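Local atomic coordinates of polyisoprenyl-teichoic acid--peptidoglycan teichoic acid transferase TagV (Bacillus subtilis, PDB entry 6UF3), a protein that belongs to the LytR-CpsA-Psr family of bacterial cell-envelope proteins and folds around a mixed beta-sheet with helices packed on both faces. Residues Val31-Asp34 and Thr39-Met42; Asn82-Pro87 and Thr244-Val249; Asp220-Thr225 and Lys251-His256. One frame throughout, in Å; residues are numbered along the deposited sequence.

The three contacts are neighbours around helix 243-257 and the sheet edge it packs on. Contact 1 is a hairpin in the sheet, contact 2 joins helix 72-84 to helix 243-257, and contact 3 sets that last helix against strand 220-222, the neighbour of strand 39-44. Their centres lie about 15 Å apart for contacts 1 and 2, about 9 Å for 1 and 3 and about 8 Å for 2 and 3. Contacts 1 and 3 meet through a probable hydrogen bond from Leu222 N to Met42 O (2.8 Å). Contacts 1 and 2 touch more lightly, Thr32 CG2 lying 4.2 Å from Ile86 CD1. Contacts 2 and 3 share helix 243-257.

Contact 1: Val31-Asp34 and Thr39-Met42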
# COMPACT_ATOMS: atom_id res chain seq x y z
N VAL A 31 4.62 3.45 -3.80
CA VAL A 31 4.47 4.74 -4.45
C VAL A 31 5.86 5.29 -4.72
O VAL A 31 6.72 5.26 -3.83
CB VAL A 31 3.65 5.73 -3.59
CG1 VAL A 31 3.62 7.12 -4.23
CG2 VAL A 31 2.24 5.20 -3.38
N THR A 32 6.11 5.75 -5.95
CA THR A 32 7.35 6.45 -6.25
C THR A 32 7.04 7.92 -6.49
O THR A 32 5.98 8.26 -7.02
CB THR A 32 8.09 5.83 -7.46
OG1 THR A 32 7.22 5.78 -8.60
CG2 THR A 32 8.53 4.40 -7.14
N LEU A 33 7.93 8.79 -6.05
CA LEU A 33 7.70 10.23 -6.07
C LEU A 33 8.88 10.94 -6.70
O LEU A 33 10.05 10.62 -6.41
CB LEU A 33 7.46 10.77 -4.64
CG LEU A 33 6.26 10.23 -3.84
CD1 LEU A 33 6.66 9.00 -3.00
CD2 LEU A 33 5.68 11.29 -2.94
N ASP A 34 8.59 11.90 -7.58
CA ASP A 34 9.60 12.78 -8.16
C ASP A 34 9.18 14.18 -7.74
O ASP A 34 8.39 14.85 -8.43
CB ASP A 34 9.67 12.62 -9.68
CG ASP A 34 10.78 13.44 -10.30
OD1 ASP A 34 11.50 14.15 -9.57
OD2 ASP A 34 10.92 13.38 -11.54
N THR A 39 5.48 14.66 -9.44
CA THR A 39 4.83 13.49 -10.03
C THR A 39 4.88 12.30 -9.08
O THR A 39 5.70 12.26 -8.16
CB THR A 39 5.46 13.10 -11.38
OG1 THR A 39 6.85 12.83 -11.21
CG2 THR A 39 5.28 14.23 -12.40
N MET A 40 3.97 11.35 -9.33
CA MET A 40 3.85 10.12 -8.55
C MET A 40 3.48 8.94 -9.45
O MET A 40 2.75 9.08 -10.42
CB MET A 40 2.75 10.19 -7.48
CG MET A 40 3.00 11.10 -6.31
SD MET A 40 1.79 10.71 -5.01
CE MET A 40 1.73 12.30 -4.17
N LYS A 41 3.95 7.75 -9.05
CA LYS A 41 3.49 6.50 -9.64
C LYS A 41 3.10 5.56 -8.51
O LYS A 41 3.58 5.72 -7.38
CB LYS A 41 4.57 5.85 -10.52
CG LYS A 41 5.05 6.79 -11.61
CD LYS A 41 5.80 6.07 -12.73
CE LYS A 41 6.36 7.06 -13.73
NZ LYS A 41 5.30 7.79 -14.48
N MET A 42 2.21 4.62 -8.81
CA MET A 42 1.66 3.72 -7.78
C MET A 42 1.49 2.32 -8.34
O MET A 42 1.08 2.15 -9.49
CB MET A 42 0.31 4.23 -7.24
CG MET A 42 -0.27 3.34 -6.12
SD MET A 42 -1.87 3.86 -5.47
CE MET A 42 -1.46 5.48 -4.83
O HOH W 1 8.65 12.85 -13.19
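Val31 straddles two methionines across this antiparallel beta hairpin, one methyl on each. CG2 rests on Met42 CE at 4.0 Å, because the methionine folds back at its last torsion (chi3 -61°), while CG1 faces Met40 SD at 4.1 Å. Met40, by contrast, is extended beyond CG and runs alongside Leu33, CG to CG 4.2 Å, filling the hollow between Val31 and Leu33. Helix 158-177 covers Met42 on this apolar face.

The other face carries polar groups. Thr32 OG1 lies against Lys41 CB at 3.3 Å, and Thr39 OG1 sits beside Asp34 CB at 3.2 Å, the two side chains pointing the same way. A water also joins Asp34 OD2 (2.9 Å) to Thr39 OG1 (2.7 Å). Between the two faces, the backbones of the hydrogen-bonded pairs Thr32-Lys41 and Asp34-Thr39 exchange two bonds each; the straightest, Asp34 N to Thr39 O, is 3.0 Å long at 173°.

Beyond the hairpin, His256 bonds Thr32 OG1 through ND1 and Thr39 OG1 through NE2, Lys41 NZ forms a salt bridge with Asp220 OD2, and Asn37 holds Asp34. The chemistry implies two unlike faces, one sealed by apolar packing, the other fixing an imidazole's rotation with one hydroxyl from each strand.

Contact 2: Asn82-Pro87 and Thr244-Val249; sequences NFLQIP and TNLEKV
Phe83 and Leu246 meet where the last turn of helix 72-84 packs against helix 243-257, two helices of the layer that lies on one face of the central mixed sheet. The evidence for that placement is common ground: Leu84 and Val249, one from each helix, both touch Leu43 of strand 39-44.

The contact between the segments is apolar, and its chief element is a CH-pi interaction. Leu246 CD1 stands over one face of the Phe83 ring, 4.1 Å from its centroid and 22° off the normal, displaced toward the rim rather than centred. The second methyl, CD2, comes to 3.6 Å from Phe83 CE1, so the leucine fork addresses the ring with both branches. With CG anti to the backbone N of Leu246 (chi1 178°), that fork extends toward the phenylalanine.

Purely aliphatic packing is looser. Leu84 CD2 lies 4.4 Å from Leu246 CD1 and 4.5 Å from Val249 CG1, touching two residues one helical turn apart through a single methyl.

Polar links run beside this apolar patch. Arg250 NE bonds Phe83 O across the interface, and the same guanidinium is held within its own helix by a salt bridge from NH1 to Glu247 OE2. Gln254 NE2 bonds Gln85 O in the turn that follows helix 72-84. Gln85 leaves helical geometry with positive phi, and its side chain folds back over the helix end, where NE2 donates to Asn82 O at 3.0 Å along a nearly straight bond of 172°, the acceptor lying in the amide plane.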
# COMPACT_ATOMS: atom_id res chain seq x y z
N ASN A 82 13.90 -6.45 -4.15
CA ASN A 82 14.41 -7.43 -5.11
C ASN A 82 13.42 -7.66 -6.25
O ASN A 82 13.82 -7.82 -7.41
CB ASN A 82 14.71 -8.74 -4.40
CG ASN A 82 15.93 -8.66 -3.50
OD1 ASN A 82 16.61 -7.63 -3.47
ND2 ASN A 82 16.22 -9.74 -2.78
N PHE A 83 12.13 -7.71 -5.92
CA PHE A 83 11.10 -7.96 -6.93
C PHE A 83 11.01 -6.82 -7.93
O PHE A 83 10.91 -7.06 -9.15
CB PHE A 83 9.76 -8.18 -6.23
CG PHE A 83 8.63 -8.49 -7.16
CD1 PHE A 83 8.65 -9.63 -7.94
CD2 PHE A 83 7.54 -7.63 -7.24
CE1 PHE A 83 7.60 -9.91 -8.79
CE2 PHE A 83 6.50 -7.91 -8.10
CZ PHE A 83 6.53 -9.05 -8.87
N LEU A 84 11.03 -5.57 -7.45
CA LEU A 84 10.86 -4.42 -8.33
C LEU A 84 12.18 -3.83 -8.81
O LEU A 84 12.17 -2.92 -9.64
CB LEU A 84 10.06 -3.32 -7.62
CG LEU A 84 8.64 -3.70 -7.22
CD1 LEU A 84 7.91 -2.55 -6.47
CD2 LEU A 84 7.84 -4.18 -8.42
N GLN A 85 13.31 -4.32 -8.28
CA GLN A 85 14.64 -3.83 -8.65
C GLN A 85 14.72 -2.32 -8.49
O GLN A 85 15.25 -1.61 -9.34
CB GLN A 85 15.01 -4.28 -10.06
CG GLN A 85 15.35 -5.75 -10.13
CD GLN A 85 16.62 -6.07 -9.37
OE1 GLN A 85 17.72 -5.72 -9.80
NE2 GLN A 85 16.48 -6.76 -8.25
N ILE A 86 14.18 -1.83 -7.38
CA ILE A 86 14.32 -0.42 -6.99
C ILE A 86 14.60 -0.38 -5.50
O ILE A 86 14.29 -1.32 -4.76
CB ILE A 86 13.06 0.41 -7.31
CG1 ILE A 86 11.81 -0.17 -6.64
CG2 ILE A 86 12.89 0.58 -8.82
CD1 ILE A 86 10.70 0.88 -6.40
N PRO A 87 15.22 0.70 -5.03
CA PRO A 87 15.32 0.89 -3.58
C PRO A 87 13.99 1.35 -3.01
O PRO A 87 13.22 2.07 -3.65
CB PRO A 87 16.40 1.98 -3.45
CG PRO A 87 16.40 2.68 -4.74
CD PRO A 87 15.96 1.72 -5.79
N THR A 244 7.78 -10.21 -18.89
CA THR A 244 8.06 -9.02 -19.70
C THR A 244 7.33 -7.79 -19.16
O THR A 244 7.87 -6.67 -19.18
CB THR A 244 7.70 -9.26 -21.17
OG1 THR A 244 6.32 -9.63 -21.29
CG2 THR A 244 8.58 -10.36 -21.75
N ASN A 245 6.12 -7.98 -18.62
CA ASN A 245 5.47 -6.86 -17.93
C ASN A 245 6.28 -6.41 -16.73
O ASN A 245 6.42 -5.21 -16.49
CB ASN A 245 4.06 -7.23 -17.46
CG ASN A 245 3.45 -6.15 -16.60
OD1 ASN A 245 3.49 -6.18 -15.34
ND2 ASN A 245 2.88 -5.15 -17.26
N LEU A 246 6.80 -7.36 -15.95
CA LEU A 246 7.57 -6.97 -14.77
C LEU A 246 8.82 -6.21 -15.18
O LEU A 246 9.22 -5.26 -14.50
CB LEU A 246 7.93 -8.21 -13.95
CG LEU A 246 8.78 -7.98 -12.70
CD1 LEU A 246 8.08 -7.04 -11.72
CD2 LEU A 246 9.13 -9.31 -12.01
N GLU A 247 9.45 -6.60 -16.29
CA GLU A 247 10.62 -5.86 -16.75
C GLU A 247 10.25 -4.43 -17.12
O GLU A 247 11.00 -3.49 -16.82
CB GLU A 247 11.30 -6.57 -17.92
CG GLU A 247 12.19 -7.74 -17.51
CD GLU A 247 13.18 -7.37 -16.40
OE1 GLU A 247 13.78 -6.27 -16.46
OE2 GLU A 247 13.36 -8.18 -15.47
N LYS A 248 9.08 -4.24 -17.75
CA LYS A 248 8.64 -2.88 -18.07
C LYS A 248 8.31 -2.07 -16.81
O LYS A 248 8.65 -0.89 -16.72
CB LYS A 248 7.44 -2.92 -19.03
CG LYS A 248 6.93 -1.55 -19.47
CD LYS A 248 7.97 -0.80 -20.26
CE LYS A 248 7.40 0.44 -20.93
NZ LYS A 248 8.46 1.16 -21.67
N VAL A 249 7.63 -2.69 -15.84
CA VAL A 249 7.33 -2.00 -14.59
C VAL A 249 8.63 -1.57 -13.91
O VAL A 249 8.76 -0.44 -13.43
CB VAL A 249 6.49 -2.88 -13.66
CG1 VAL A 249 6.47 -2.30 -12.24
CG2 VAL A 249 5.09 -3.03 -14.18

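Contact 3: Asp220-Thr225 and Lys251-His256; sequences DTLSIT and KTLQEH
Leu222 reaches from the edge strand 220-222 to helix 243-257 with a single methyl, CD1, which meets two consecutive helix residues. It lies 3.7 Å from Leu253 CD2 and equally 3.7 Å from Thr252 CG2. The two encounters differ in direction. Toward Thr252 the side chains approach tip to tip, methyl against methyl; past Leu253 they slide in opposite senses, so that CD1 also comes within 4.1 Å of Leu253 CG. The torsion of Thr252 explains its share: CG2 is anti to the backbone N, while OG1 turns back to Lys248 O one helical turn earlier. The threonine therefore offers a methyl to the strand and satisfies its hydroxyl within its own helix.

This small cluster is the tight part. Leu253 is buried, pressed also against Leu43 and Thr32 of the sheet and against Ile86. Around it the contact is loose: only 120 Å² is buried in total, the nearest CA atoms, those of Leu222 and Thr252, are 8.8 Å apart, and no hydrogen bond crosses between the segments. Leu222 and Thr252 themselves remain partly open to solvent. The Asp220 carboxylate makes no contact with the helix segment, OD2 coming no nearer than 4.5 Å to Thr252 CG2; it is salt-bridged instead to Lys41 NZ.

The arrangement is helix-on-sheet packing at a sheet edge. Strand 220-222 is the outermost strand on that side within this chain, running parallel to strand 39-44 and joined to it by backbone hydrogen bonds of Asp220 and Leu222. Helix 243-257 spans this border: Leu253 faces inward over strands 25-34 and 39-44, Thr252 rests on Lys41, and Leu222 meets the helix from the edge strand.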
# COMPACT_ATOMS: atom_id res chain seq x y z
N ASP A 220 0.38 7.94 -11.98
CA ASP A 220 0.53 6.92 -13.02
C ASP A 220 0.42 5.56 -12.34
O ASP A 220 1.31 5.18 -11.58
CB ASP A 220 1.86 7.09 -13.74
CG ASP A 220 2.05 6.09 -14.88
OD1 ASP A 220 1.05 5.46 -15.31
OD2 ASP A 220 3.21 5.93 -15.33
N THR A 221 -0.68 4.86 -12.55
CA THR A 221 -0.89 3.60 -11.83
C THR A 221 -0.43 2.45 -12.72
O THR A 221 -0.98 2.23 -13.80
CB THR A 221 -2.34 3.42 -11.38
OG1 THR A 221 -2.71 4.51 -10.53
CG2 THR A 221 -2.47 2.13 -10.57
N LEU A 222 0.57 1.71 -12.24
CA LEU A 222 1.13 0.57 -12.93
C LEU A 222 0.52 -0.71 -12.37
O LEU A 222 -0.15 -0.70 -11.34
CB LEU A 222 2.65 0.53 -12.80
CG LEU A 222 3.39 1.84 -13.10
CD1 LEU A 222 4.89 1.63 -13.03
CD2 LEU A 222 3.01 2.40 -14.46
N SER A 223 0.76 -1.82 -13.07
CA SER A 223 0.13 -3.08 -12.72
C SER A 223 1.14 -4.21 -12.80
O SER A 223 1.95 -4.26 -13.73
CB SER A 223 -1.05 -3.40 -13.66
OG SER A 223 -2.06 -2.41 -13.56
N ILE A 224 1.07 -5.13 -11.84
CA ILE A 224 1.74 -6.42 -11.97
C ILE A 224 0.73 -7.36 -12.64
O ILE A 224 -0.18 -7.87 -11.99
CB ILE A 224 2.20 -6.98 -10.62
CG1 ILE A 224 3.13 -5.99 -9.91
CG2 ILE A 224 2.90 -8.32 -10.84
CD1 ILE A 224 4.45 -5.77 -10.61
N THR A 225 0.89 -7.56 -13.94
CA THR A 225 0.06 -8.54 -14.63
C THR A 225 0.64 -9.94 -14.43
O THR A 225 1.81 -10.12 -14.07
CB THR A 225 -0.04 -8.21 -16.12
OG1 THR A 225 1.26 -8.28 -16.72
CG2 THR A 225 -0.61 -6.80 -16.33
N LYS A 251 11.57 -0.99 -15.28
CA LYS A 251 12.21 0.11 -16.00
C LYS A 251 11.47 1.42 -15.77
O LYS A 251 12.09 2.48 -15.65
CB LYS A 251 12.27 -0.21 -17.50
CG LYS A 251 13.55 -0.92 -17.92
CD LYS A 251 13.74 -0.87 -19.43
CE LYS A 251 12.93 -1.95 -20.12
NZ LYS A 251 13.49 -3.31 -19.88
N THR A 252 10.14 1.36 -15.70
CA THR A 252 9.34 2.57 -15.50
C THR A 252 9.61 3.18 -14.13
O THR A 252 9.81 4.40 -14.01
CB THR A 252 7.86 2.24 -15.67
OG1 THR A 252 7.66 1.73 -16.99
CG2 THR A 252 7.00 3.49 -15.47
N LEU A 253 9.61 2.35 -13.08
CA LEU A 253 9.88 2.85 -11.73
C LEU A 253 11.31 3.35 -11.60
O LEU A 253 11.56 4.39 -10.97
CB LEU A 253 9.59 1.76 -10.70
CG LEU A 253 8.13 1.31 -10.60
CD1 LEU A 253 7.96 0.23 -9.56
CD2 LEU A 253 7.22 2.51 -10.31
N GLN A 254 12.27 2.62 -12.17
CA GLN A 254 13.66 3.05 -12.18
C GLN A 254 13.83 4.41 -12.84
O GLN A 254 14.52 5.28 -12.31
CB GLN A 254 14.51 2.00 -12.91
CG GLN A 254 14.69 0.74 -12.10
CD GLN A 254 15.13 -0.43 -12.94
OE1 GLN A 254 15.32 -0.32 -14.16
NE2 GLN A 254 15.30 -1.58 -12.29
N GLU A 255 13.21 4.60 -14.01
CA GLU A 255 13.30 5.89 -14.68
C GLU A 255 12.67 6.98 -13.83
O GLU A 255 13.22 8.09 -13.73
CB GLU A 255 12.63 5.82 -16.06
N HIS A 256 11.53 6.70 -13.20
CA HIS A 256 10.90 7.72 -12.36
C HIS A 256 11.80 8.10 -11.20
O HIS A 256 11.88 9.28 -10.83
CB HIS A 256 9.55 7.22 -11.86
CG HIS A 256 8.70 8.31 -11.25
ND1 HIS A 256 8.06 8.16 -10.04
CD2 HIS A 256 8.42 9.56 -11.68
CE1 HIS A 256 7.40 9.27 -9.76
NE2 HIS A 256 7.60 10.13 -10.74